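Long-range contacts in triphenylmethane reductase (Citrobacter sp., PDB 2JL1), which reduces triphenylmethane dyes, probably by transferring hydride from a bound nicotinamide dinucleotide cofactor: residues A4-T9 with S68-I73; I29-R34 with Q45-R50. One frame throughout, in Å; residues are numbered along the deposited sequence.

Contact 1: residues A4-T9 with S68-I73; sequences AVTGAT and SKLLFI. With NAP (NADP nicotinamide-adenine-dinucleotide phosphate), chain B.
Thr-6 and Ile-73 meet through a hydroxyl that chi1 of Thr-6 (79°) places between its own backbone N and carbonyl carbon, and leaves CG2 anti to the carbonyl carbon. OG1 thereby receives the N-H of Ile-73 at 3.0 Å (OG1 to N), and the side chains of Thr-6 and Leu-70 cross at about a right angle, with Thr-6 CG2 3.7 Å from Leu-70 CD1. Ile-73 has CG1 anti to its carbonyl carbon, and the CD1 at the tip rests against Val-5 CG1 at 3.8 Å. Its other branch, CG2, reaches C5D of the bound NADP at 3.6 Å.

Earlier in the pair, parallel strands are joined in the regular way: Leu-71 N gives to Ala-4 O at 2.7 Å, and Thr-6 N to Leu-71 O. Val-5 and Leu-71 lie side by side on the face packed by Val-16 of helix 11-20. Segment 4-9 is the first strand and following turn of a Rossmann fold; 69-72, the fourth strand along the chain, is its sheet neighbour. Gly-7, at positive phi, and Gly-10 belong to the glycine-rich turn, and Thr-9 OG1 donates to O1X of the 2'-phosphate at 2.8 Å.

Thr-6 O, the partner in regular pairing, stands 4.5 Å from Ile-73 N, and OG1 accepts the bond instead. Tyr-54 OH is a second hydrogen-bonding partner of OG1, so one buried hydroxyl ties the strand end to a cofactor-binding residue.

Contact 2: residues I29-R34 with Q45-R50; sequences IIAIVR and QGVEVR. With NAP (NADP nicotinamide-adenine-dinucleotide phosphate), chain B.
Glu-48 O is approached by two neighbouring groups of the adjacent strand: Ala-31 N donates to it at 2.7 Å, and the CA-H of Ile-30 supplements that bond, with CA to O at 3.3 Å. Further along, Arg-50 N returns a bond to Ala-31 O at 2.8 Å, and Val-33 N donates to Arg-50 O. At the start of the pairing the bond from Glu-48 N to Ile-29 O is weak.

On the face bearing Ile-30, Glu-48 and Arg-50, an aliphatic side chain lies against a charged pair. Ile-30 CD1 sits over the centre of one guanidinium face, 4.0 Å from Arg-50 CZ, while Ile-30 CG2 touches the methylenes of the extended arginine chain. The salt bridge runs at the guanidinium edge: Arg-50 NE meets Glu-48 OE1 at 2.9 Å, in the guanidinium plane but from above the carboxylate plane. NH1 turns instead to the carbonyl oxygens of Ala-63 and Ala-65, which together with Glu-48 fix the rotation of the group.

The two strands, 28° apart in direction, belong to a beta-alpha-beta crossover through helix 40-44, with 48-51 at the border of the parallel sheet. A Schellman motif at Gly-46 ends the helix. Beyond it, Val-47 CG1, anti to the backbone N (chi1 177°), reaches Ile-29 CG2 at 3.8 Å and also touches Ala-31 CB. Val-33 and Val-49 cross at about a right angle, CG2 to CG1 3.7 Å.

Arg-34, just past the strand, bends at chi3 to lay its guanidinium over N7A of the adenine, while NE and NH2 bind the 2'-phosphate, with NH2 to O2X at 2.9 Å. Its positive charge, set against the 2'-phosphate that NAD lacks, would be expected to favour NADP over NAD.

Overall arrangement
Contacts 1 and 2 occupy neighbouring positions in one parallel sheet, with strand 3-5 lying between 69-72 and 29-33, and their centres are about 9 Å apart. Val-5 joins them through its backbone: its N lies 2.9 Å from Ile-30 O, a probable hydrogen bond, and its O stands at a similar distance from Ile-32 N. On one face Ala-4 CB packs 3.5 Å from Ile-32 CD1. At the cofactor end, Thr-9 CG2 touches Val-33 CG1 at 3.6 Å. The 2'-phosphate of NADP is held from both contacts, by Thr-9 of contact 1 and Arg-34 of contact 2, whereas Ile-73 borders the ribose on the nicotinamide side. Leu-12 and Tyr-143 are further hydrogen-bonding partners of the cofactor.

Contact 1: residues A4-T9 with S68-I73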
# COMPACT_ATOMS: atom_id res chain seq x y z
N ALA A 4 4.88 -21.38 9.05
CA ALA A 4 3.66 -20.98 9.71
C ALA A 4 2.67 -20.51 8.67
O ALA A 4 3.06 -19.89 7.67
CB ALA A 4 3.92 -19.88 10.70
N VAL A 5 1.40 -20.82 8.89
CA VAL A 5 0.33 -20.51 7.94
C VAL A 5 -0.74 -19.79 8.72
O VAL A 5 -1.33 -20.37 9.65
CB VAL A 5 -0.26 -21.80 7.32
CG1 VAL A 5 -1.38 -21.51 6.31
CG2 VAL A 5 0.84 -22.66 6.68
N THR A 6 -0.99 -18.53 8.38
CA THR A 6 -2.13 -17.81 8.95
C THR A 6 -3.41 -18.23 8.22
O THR A 6 -3.32 -18.88 7.19
CB THR A 6 -1.93 -16.28 8.94
OG1 THR A 6 -2.20 -15.75 7.63
CG2 THR A 6 -0.49 -15.94 9.36
N GLY A 7 -4.59 -17.87 8.72
CA GLY A 7 -5.84 -18.37 8.11
C GLY A 7 -5.96 -19.91 8.03
O GLY A 7 -6.68 -20.46 7.17
N ALA A 8 -5.27 -20.59 8.94
CA ALA A 8 -5.09 -22.05 8.85
C ALA A 8 -6.37 -22.91 8.94
O ALA A 8 -6.36 -24.03 8.44
CB ALA A 8 -4.06 -22.55 9.85
N THR A 9 -7.42 -22.39 9.57
CA THR A 9 -8.72 -23.08 9.63
C THR A 9 -9.63 -22.70 8.45
O THR A 9 -10.73 -23.26 8.30
CB THR A 9 -9.49 -22.79 10.95
OG1 THR A 9 -9.67 -21.37 11.09
CG2 THR A 9 -8.74 -23.31 12.15
N SER A 68 10.52 -19.16 10.85
CA SER A 68 11.44 -18.94 9.75
C SER A 68 10.70 -18.46 8.50
O SER A 68 11.01 -17.40 7.97
CB SER A 68 12.20 -20.23 9.47
OG SER A 68 12.97 -20.10 8.29
N LYS A 69 9.73 -19.24 8.04
CA LYS A 69 8.93 -18.88 6.87
C LYS A 69 7.45 -18.67 7.21
O LYS A 69 6.83 -19.56 7.79
CB LYS A 69 9.02 -19.97 5.81
CG LYS A 69 10.39 -20.16 5.20
CD LYS A 69 10.44 -21.49 4.47
CE LYS A 69 11.56 -21.52 3.45
NZ LYS A 69 11.87 -22.93 3.08
N LEU A 70 6.89 -17.53 6.80
CA LEU A 70 5.49 -17.21 7.10
C LEU A 70 4.65 -17.16 5.84
O LEU A 70 4.97 -16.41 4.91
CB LEU A 70 5.37 -15.87 7.85
CG LEU A 70 3.94 -15.39 8.16
CD1 LEU A 70 3.22 -16.32 9.14
CD2 LEU A 70 3.89 -13.93 8.63
N LEU A 71 3.57 -17.94 5.80
CA LEU A 71 2.57 -17.75 4.74
C LEU A 71 1.44 -16.90 5.32
O LEU A 71 0.65 -17.36 6.15
CB LEU A 71 2.06 -19.07 4.15
CG LEU A 71 0.96 -18.88 3.08
CD1 LEU A 71 1.51 -18.17 1.80
CD2 LEU A 71 0.30 -20.18 2.72
N PHE A 72 1.39 -15.65 4.86
CA PHE A 72 0.43 -14.67 5.28
C PHE A 72 -0.74 -14.81 4.28
O PHE A 72 -0.62 -14.42 3.13
CB PHE A 72 1.12 -13.30 5.23
CG PHE A 72 0.20 -12.11 5.45
CD1 PHE A 72 -1.12 -12.29 5.87
CD2 PHE A 72 0.68 -10.82 5.25
CE1 PHE A 72 -1.96 -11.19 6.06
CE2 PHE A 72 -0.15 -9.72 5.47
CZ PHE A 72 -1.49 -9.93 5.85
N ILE A 73 -1.83 -15.44 4.71
CA ILE A 73 -3.02 -15.57 3.86
C ILE A 73 -3.89 -14.38 4.19
O ILE A 73 -4.14 -14.12 5.36
CB ILE A 73 -3.75 -16.92 4.11
CG1 ILE A 73 -2.87 -18.10 3.67
CG2 ILE A 73 -5.18 -16.91 3.45
CD1 ILE A 73 -3.51 -19.48 3.89
PA NAP B . -11.92 -18.43 4.27
O1A NAP B . -13.12 -17.55 4.39
O2A NAP B . -12.21 -19.88 4.25
O5B NAP B . -10.85 -18.12 5.41
C5B NAP B . -10.56 -16.83 5.90
C4B NAP B . -9.64 -17.06 7.08
O4B NAP B . -9.26 -15.84 7.68
C3B NAP B . -10.38 -17.90 8.12
O3B NAP B . -9.55 -18.94 8.57
C2B NAP B . -10.61 -16.94 9.25
O2B NAP B . -10.49 -17.57 10.48
C1B NAP B . -9.45 -15.98 9.08
N9A NAP B . -9.74 -14.72 9.79
C8A NAP B . -10.84 -13.92 9.69
N7A NAP B . -10.67 -12.88 10.54
C5A NAP B . -9.49 -13.03 11.19
C6A NAP B . -8.84 -12.27 12.16
N6A NAP B . -9.38 -11.15 12.63
N1A NAP B . -7.61 -12.69 12.63
C2A NAP B . -7.05 -13.86 12.15
N3A NAP B . -7.69 -14.60 11.19
C4A NAP B . -8.90 -14.19 10.72
O3 NAP B . -11.15 -17.99 2.90
PN NAP B . -10.41 -18.89 1.79
O1N NAP B . -9.51 -19.81 2.50
O2N NAP B . -11.43 -19.43 0.85
O5D NAP B . -9.46 -17.77 1.04
C5D NAP B . -8.38 -17.18 1.75
C4D NAP B . -8.26 -15.66 1.55
O4D NAP B . -8.24 -15.37 0.17
C3D NAP B . -9.45 -14.89 2.13
O3D NAP B . -9.28 -14.45 3.45
C2D NAP B . -9.63 -13.72 1.18
O2D NAP B . -8.90 -12.57 1.54
C1D NAP B . -9.05 -14.24 -0.11
N1N NAP B . -10.16 -14.54 -1.03
C2N NAP B . -9.85 -14.77 -2.33
C3N NAP B . -10.83 -15.00 -3.24
C7N NAP B . -10.50 -15.23 -4.65
O7N NAP B . -11.58 -15.60 -5.51
N7N NAP B . -9.23 -15.04 -5.03
C4N NAP B . -12.17 -15.11 -2.82
C5N NAP B . -12.47 -14.97 -1.49
C6N NAP B . -11.45 -14.62 -0.59
P2B NAP B . -11.76 -18.15 11.28
O1X NAP B . -11.85 -19.63 10.97
O2X NAP B . -13.06 -17.47 10.87
O3X NAP B . -11.46 -17.90 12.75

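Contact 2: residues I29-R34 with Q45-R50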
# COMPACT_ATOMS: atom_id res chain seq x y z
N ILE A 29 5.37 -27.61 10.78
CA ILE A 29 4.29 -26.73 10.35
C ILE A 29 3.64 -26.10 11.59
O ILE A 29 3.44 -26.79 12.58
CB ILE A 29 3.23 -27.52 9.54
CG1 ILE A 29 3.90 -28.25 8.37
CG2 ILE A 29 2.09 -26.60 9.07
CD1 ILE A 29 3.08 -29.38 7.77
N ILE A 30 3.33 -24.80 11.52
CA ILE A 30 2.61 -24.09 12.58
C ILE A 30 1.33 -23.46 12.03
O ILE A 30 1.37 -22.62 11.12
CB ILE A 30 3.45 -22.97 13.22
CG1 ILE A 30 4.77 -23.51 13.81
CG2 ILE A 30 2.66 -22.27 14.32
CD1 ILE A 30 5.79 -22.44 14.08
N ALA A 31 0.19 -23.89 12.56
CA ALA A 31 -1.07 -23.31 12.19
C ALA A 31 -1.30 -22.11 13.08
O ALA A 31 -1.30 -22.23 14.31
CB ALA A 31 -2.19 -24.32 12.35
N ILE A 32 -1.45 -20.94 12.46
CA ILE A 32 -1.79 -19.73 13.19
C ILE A 32 -3.24 -19.43 12.88
O ILE A 32 -3.65 -19.34 11.71
CB ILE A 32 -0.83 -18.56 12.86
CG1 ILE A 32 0.59 -18.91 13.34
CG2 ILE A 32 -1.28 -17.29 13.56
CD1 ILE A 32 1.69 -18.09 12.70
N VAL A 33 -4.03 -19.30 13.94
CA VAL A 33 -5.50 -19.27 13.86
C VAL A 33 -6.10 -18.24 14.84
O VAL A 33 -5.49 -17.91 15.85
CB VAL A 33 -6.11 -20.69 14.20
CG1 VAL A 33 -5.73 -21.71 13.16
CG2 VAL A 33 -5.66 -21.18 15.57
N ARG A 34 -7.29 -17.74 14.53
CA ARG A 34 -8.02 -16.86 15.45
C ARG A 34 -8.80 -17.66 16.51
O ARG A 34 -8.84 -17.29 17.70
CB ARG A 34 -8.96 -15.94 14.64
CG ARG A 34 -9.89 -15.08 15.49
CD ARG A 34 -10.70 -14.12 14.62
NE ARG A 34 -11.51 -14.79 13.61
CZ ARG A 34 -12.52 -14.20 12.97
NH1 ARG A 34 -12.84 -12.94 13.24
NH2 ARG A 34 -13.22 -14.88 12.05
N GLN A 45 -3.22 -34.05 13.91
CA GLN A 45 -2.27 -34.43 12.86
C GLN A 45 -0.81 -34.12 13.23
O GLN A 45 0.11 -34.44 12.47
CB GLN A 45 -2.64 -33.77 11.53
CG GLN A 45 -3.94 -34.28 10.96
CD GLN A 45 -4.32 -33.59 9.69
OE1 GLN A 45 -4.87 -32.49 9.70
NE2 GLN A 45 -4.03 -34.23 8.56
N GLY A 46 -0.61 -33.51 14.40
CA GLY A 46 0.73 -33.19 14.90
C GLY A 46 1.22 -31.81 14.50
O GLY A 46 2.40 -31.49 14.66
N VAL A 47 0.31 -30.98 13.99
CA VAL A 47 0.62 -29.60 13.62
C VAL A 47 0.43 -28.72 14.84
O VAL A 47 -0.62 -28.76 15.49
CB VAL A 47 -0.25 -29.10 12.44
CG1 VAL A 47 0.04 -27.62 12.11
CG2 VAL A 47 -0.03 -29.97 11.20
N GLU A 48 1.46 -27.92 15.16
CA GLU A 48 1.39 -26.98 16.28
C GLU A 48 0.43 -25.85 15.96
O GLU A 48 0.48 -25.26 14.88
CB GLU A 48 2.79 -26.41 16.59
CG GLU A 48 2.83 -25.54 17.86
CD GLU A 48 4.13 -24.75 18.01
OE1 GLU A 48 4.14 -23.73 18.73
OE2 GLU A 48 5.14 -25.14 17.39
N VAL A 49 -0.45 -25.54 16.90
CA VAL A 49 -1.46 -24.48 16.75
C VAL A 49 -1.05 -23.29 17.61
O VAL A 49 -0.68 -23.46 18.77
CB VAL A 49 -2.88 -24.98 17.20
CG1 VAL A 49 -3.86 -23.82 17.38
CG2 VAL A 49 -3.44 -26.03 16.24
N ARG A 50 -1.11 -22.08 17.06
CA ARG A 50 -0.89 -20.87 17.86
C ARG A 50 -2.02 -19.90 17.58
O ARG A 50 -2.55 -19.88 16.49
CB ARG A 50 0.43 -20.19 17.51
CG ARG A 50 1.64 -20.98 17.88
CD ARG A 50 2.89 -20.29 17.39
NE ARG A 50 4.08 -21.05 17.73
CZ ARG A 50 5.34 -20.62 17.58
NH1 ARG A 50 5.59 -19.42 17.05
NH2 ARG A 50 6.36 -21.40 17.94
PA NAP B . -11.92 -18.43 4.27
O1A NAP B . -13.12 -17.55 4.39
O2A NAP B . -12.21 -19.88 4.25
O5B NAP B . -10.85 -18.12 5.41
C5B NAP B . -10.56 -16.83 5.90
C4B NAP B . -9.64 -17.06 7.08
O4B NAP B . -9.26 -15.84 7.68
C3B NAP B . -10.38 -17.90 8.12
O3B NAP B . -9.55 -18.94 8.57
C2B NAP B . -10.61 -16.94 9.25
O2B NAP B . -10.49 -17.57 10.48
C1B NAP B . -9.45 -15.98 9.08
N9A NAP B . -9.74 -14.72 9.79
C8A NAP B . -10.84 -13.92 9.69
N7A NAP B . -10.67 -12.88 10.54
C5A NAP B . -9.49 -13.03 11.19
C6A NAP B . -8.84 -12.27 12.16
N6A NAP B . -9.38 -11.15 12.63
N1A NAP B . -7.61 -12.69 12.63
C2A NAP B . -7.05 -13.86 12.15
N3A NAP B . -7.69 -14.60 11.19
C4A NAP B . -8.90 -14.19 10.72
O3 NAP B . -11.15 -17.99 2.90
PN NAP B . -10.41 -18.89 1.79
O1N NAP B . -9.51 -19.81 2.50
O2N NAP B . -11.43 -19.43 0.85
O5D NAP B . -9.46 -17.77 1.04
C5D NAP B . -8.38 -17.18 1.75
C4D NAP B . -8.26 -15.66 1.55
O4D NAP B . -8.24 -15.37 0.17
C3D NAP B . -9.45 -14.89 2.13
O3D NAP B . -9.28 -14.45 3.45
C2D NAP B . -9.63 -13.72 1.18
O2D NAP B . -8.90 -12.57 1.54
C1D NAP B . -9.05 -14.24 -0.11
N1N NAP B . -10.16 -14.54 -1.03
C2N NAP B . -9.85 -14.77 -2.33
C3N NAP B . -10.83 -15.00 -3.24
C7N NAP B . -10.50 -15.23 -4.65
O7N NAP B . -11.58 -15.60 -5.51
N7N NAP B . -9.23 -15.04 -5.03
C4N NAP B . -12.17 -15.11 -2.82
C5N NAP B . -12.47 -14.97 -1.49
C6N NAP B . -11.45 -14.62 -0.59
P2B NAP B . -11.76 -18.15 11.28
O1X NAP B . -11.85 -19.63 10.97
O2X NAP B . -13.06 -17.47 10.87
O3X NAP B . -11.46 -17.90 12.75